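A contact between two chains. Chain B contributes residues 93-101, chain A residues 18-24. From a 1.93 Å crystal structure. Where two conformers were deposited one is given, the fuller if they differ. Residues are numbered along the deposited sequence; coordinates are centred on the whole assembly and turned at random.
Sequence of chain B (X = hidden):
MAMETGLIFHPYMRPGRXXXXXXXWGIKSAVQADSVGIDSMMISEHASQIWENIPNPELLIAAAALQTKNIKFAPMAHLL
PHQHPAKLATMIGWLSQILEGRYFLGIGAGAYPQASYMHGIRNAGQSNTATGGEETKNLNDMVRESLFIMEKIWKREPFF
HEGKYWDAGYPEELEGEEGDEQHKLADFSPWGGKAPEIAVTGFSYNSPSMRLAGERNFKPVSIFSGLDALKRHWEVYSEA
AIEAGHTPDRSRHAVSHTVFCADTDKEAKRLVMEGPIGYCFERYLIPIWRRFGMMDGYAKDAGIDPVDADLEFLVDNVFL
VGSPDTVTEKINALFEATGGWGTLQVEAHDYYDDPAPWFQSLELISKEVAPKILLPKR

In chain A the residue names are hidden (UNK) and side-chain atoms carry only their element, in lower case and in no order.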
# COMPACT_ATOMS: atom_id res chain seq x y z
N GLY B 93 -10.58 -3.03 -1.74
CA GLY B 93 -11.33 -4.21 -1.35
C GLY B 93 -10.50 -5.17 -0.52
O GLY B 93 -10.96 -5.71 0.47
N TRP B 94 -9.25 -5.38 -0.91
CA TRP B 94 -8.40 -6.28 -0.18
C TRP B 94 -8.14 -5.74 1.22
O TRP B 94 -8.23 -6.50 2.19
CB TRP B 94 -7.08 -6.52 -0.91
CG TRP B 94 -6.30 -7.62 -0.35
CD1 TRP B 94 -6.75 -8.86 -0.03
CD2 TRP B 94 -4.90 -7.60 -0.03
NE1 TRP B 94 -5.72 -9.62 0.47
CE2 TRP B 94 -4.58 -8.87 0.49
CE3 TRP B 94 -3.89 -6.64 -0.12
CZ2 TRP B 94 -3.28 -9.22 0.91
CZ3 TRP B 94 -2.58 -7.00 0.29
CH2 TRP B 94 -2.31 -8.27 0.80
N LEU B 95 -7.80 -4.45 1.32
CA LEU B 95 -7.55 -3.84 2.65
C LEU B 95 -8.79 -3.87 3.55
O LEU B 95 -8.71 -4.16 4.76
CB LEU B 95 -7.03 -2.42 2.50
CG LEU B 95 -6.52 -1.70 3.75
CD1 LEU B 95 -5.55 -2.55 4.56
CD2 LEU B 95 -5.87 -0.39 3.33
N SER B 96 -9.93 -3.58 2.95
CA SER B 96 -11.21 -3.69 3.64
C SER B 96 -11.39 -5.09 4.18
O SER B 96 -11.82 -5.27 5.33
CB SER B 96 -12.37 -3.34 2.68
OG SER B 96 -13.64 -3.67 3.24
N GLN B 97 -11.05 -6.10 3.39
CA GLN B 97 -11.14 -7.49 3.87
C GLN B 97 -10.19 -7.79 5.04
O GLN B 97 -10.60 -8.40 6.00
CB GLN B 97 -10.87 -8.49 2.77
CG GLN B 97 -12.04 -8.67 1.80
CD GLN B 97 -11.70 -9.74 0.77
OE1 GLN B 97 -11.05 -10.75 1.10
NE2 GLN B 97 -12.09 -9.52 -0.47
N ILE B 98 -8.95 -7.31 4.95
CA ILE B 98 -7.93 -7.50 5.99
C ILE B 98 -8.44 -6.90 7.30
O ILE B 98 -8.24 -7.49 8.36
CB ILE B 98 -6.58 -6.81 5.61
CG1 ILE B 98 -5.89 -7.54 4.44
CG2 ILE B 98 -5.62 -6.78 6.81
CD1 ILE B 98 -4.79 -6.73 3.78
N LEU B 99 -9.07 -5.73 7.20
CA LEU B 99 -9.65 -5.05 8.35
C LEU B 99 -11.01 -5.58 8.82
O LEU B 99 -11.56 -5.02 9.77
CB LEU B 99 -9.79 -3.57 8.05
CG LEU B 99 -8.48 -2.78 8.10
CD1 LEU B 99 -8.64 -1.46 7.36
CD2 LEU B 99 -8.06 -2.52 9.52
N GLU B 100 -11.57 -6.57 8.13
CA GLU B 100 -12.88 -7.13 8.46
C GLU B 100 -13.92 -6.02 8.55
O GLU B 100 -14.67 -5.95 9.48
CB GLU B 100 -12.79 -7.96 9.73
CG GLU B 100 -11.81 -9.10 9.56
CD GLU B 100 -11.68 -9.96 10.81
OE1 GLU B 100 -11.72 -9.45 11.94
OE2 GLU B 100 -11.59 -11.17 10.63
N GLY B 101 -13.87 -5.10 7.59
CA GLY B 101 -14.82 -4.01 7.52
C GLY B 101 -14.57 -2.78 8.36
O GLY B 101 -15.37 -1.84 8.27
N UNK A 18 -8.82 -16.53 4.23
CA UNK A 18 -9.22 -15.13 4.18
C UNK A 18 -8.02 -14.19 3.93
O UNK A 18 -6.84 -14.59 4.03
c UNK A 18 -9.87 -14.71 5.49
o UNK A 18 -8.92 -14.66 6.55
N UNK A 19 -8.34 -12.96 3.59
CA UNK A 19 -7.34 -11.89 3.43
C UNK A 19 -6.57 -11.66 4.73
O UNK A 19 -5.34 -11.56 4.69
c UNK A 19 -8.01 -10.61 2.96
N UNK A 20 -7.28 -11.62 5.87
CA UNK A 20 -6.64 -11.41 7.18
C UNK A 20 -5.68 -12.55 7.52
O UNK A 20 -4.57 -12.31 7.99
c UNK A 20 -7.02 -10.95 9.66
n UNK A 20 -7.19 -10.15 11.98
c UNK A 20 -6.57 -11.03 12.78
c UNK A 20 -7.67 -11.27 8.32
c UNK A 20 -7.95 -10.46 10.76
n UNK A 20 -6.63 -12.34 12.57
n UNK A 20 -5.89 -10.58 13.82
N UNK A 21 -6.10 -13.78 7.28
CA UNK A 21 -5.21 -14.95 7.47
C UNK A 21 -3.95 -14.89 6.59
O UNK A 21 -2.85 -15.16 7.05
n UNK A 21 -8.10 -18.70 8.80
o UNK A 21 -8.14 -18.00 6.68
c UNK A 21 -5.96 -16.25 7.19
c UNK A 21 -6.98 -16.63 8.27
c UNK A 21 -7.79 -17.85 7.85
N UNK A 22 -4.15 -14.54 5.33
CA UNK A 22 -3.05 -14.42 4.37
C UNK A 22 -2.06 -13.36 4.84
O UNK A 22 -0.85 -13.60 4.83
c UNK A 22 -2.47 -13.99 1.99
o UNK A 22 -4.44 -15.21 2.53
c UNK A 22 -3.58 -14.13 2.96
N UNK A 23 -2.58 -12.22 5.26
CA UNK A 23 -1.78 -11.07 5.69
C UNK A 23 -1.02 -11.38 6.97
O UNK A 23 0.16 -11.03 7.12
c UNK A 23 -1.11 -6.49 6.80
c UNK A 23 -2.68 -9.87 5.93
c UNK A 23 -0.73 -6.04 5.55
c UNK A 23 -1.60 -8.04 4.57
c UNK A 23 -1.97 -8.53 5.81
c UNK A 23 -1.76 -7.74 6.92
c UNK A 23 -0.96 -6.83 4.44
N UNK A 24 -1.73 -12.03 7.90
CA UNK A 24 -1.12 -12.50 9.16
C UNK A 24 0.01 -13.49 8.87
O UNK A 24 1.11 -13.36 9.40
c UNK A 24 -1.73 -13.43 11.43
c UNK A 24 -2.20 -13.10 10.04
o UNK A 24 -0.93 -12.66 12.01
o UNK A 24 -2.19 -14.45 11.95
O HOH W 1 -11.16 -12.20 3.44
O HOH W 2 -10.35 -11.26 6.02

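Position 18 of chain A carries one carbon followed by one oxygen. This short hydroxyl side chain touches nothing on chain B. The oxygen accepts a hydrogen bond from the backbone N of position 21 at 3.0 Å, the mark of an N-cap just before a helix. One carbon and one terminal oxygen make it S18(A).

Position 19 has a single side-chain carbon, CB. It points toward chain B and sits among three residues: 3.5 Å from NE1 of W94(B), 3.6 Å from CB of Q97(B) and 4.0 Å from CG1 of I98(B). A lone carbon means alanine, A19(A).

Position 20 has a long chain of three carbons and a nitrogen, ending in a carbon that carries two more nitrogens. Its CB lies 3.8 Å from O of I98(B), and its third carbon lies 3.7 Å from OE2 of E100(B). The end is a guanidinium group, so the residue is R20(A). Two conformers were deposited and one is given. CA of R20(A) and CA of I98(B) are 4.3 Å apart. NE of R20(A) and OE1 of E100(B) are 4.6 Å apart. The charges are opposite, but the oxygen is well out of the guanidinium plane and no N-H points at it, so this is not a salt bridge.

Position 21 has three carbons, the third carrying one oxygen and one nitrogen. It does not reach chain B. An amide at the end of a two-carbon spacer is Q21(A). Its OE1 accepts from N of S18(A) at 2.9 Å, which answers the bond from N of Q21(A) to OG of S18(A).

Position 22 has one carbon bearing an oxygen and another carbon. Its CA-to-CB bond points toward chain B, but its nearest approach, from the methyl carbon to CZ2 of W94(B), is 5.0 Å. This beta-branched hydroxyl is T22(A). Its OG1 donates to O of S18(A) at 2.9 Å.

Position 23 has one carbon leading to a ring of six carbons, with no oxygen on it. CD1 of I98(B) lies over one ring face, 4.0 Å from the centroid, in a CH-pi contact. CH2 of W94(B) lies at the ring edge, 3.8 Å from a ring carbon. This is F23(A), and that carbon is CD1. The two aromatic rings form an offset edge-to-face pair, with planes at 77°.

Position 24 has two carbons, the second carrying two oxygens. It is out of reach of chain B. This short carboxylate is D24(A).

The two helices cross nearly at right angles, at 86°, with axes 8.8 Å apart at closest approach. No direct hydrogen bond joins the stretches. Apolar packing of W94(B) and I98(B) against A19(A) and F23(A) makes up much of the contact. Two waters bridge the start of the chain A helix to Q97(B). One accepts from N of A19(A) at 2.9 Å and donates to OE1 of Q97(B) at 2.8 Å. The other accepts from N of R20(A) at 3.1 Å and donates to O of Q97(B) at 2.9 Å.

Chain A, residues 18-24: SARQTFD
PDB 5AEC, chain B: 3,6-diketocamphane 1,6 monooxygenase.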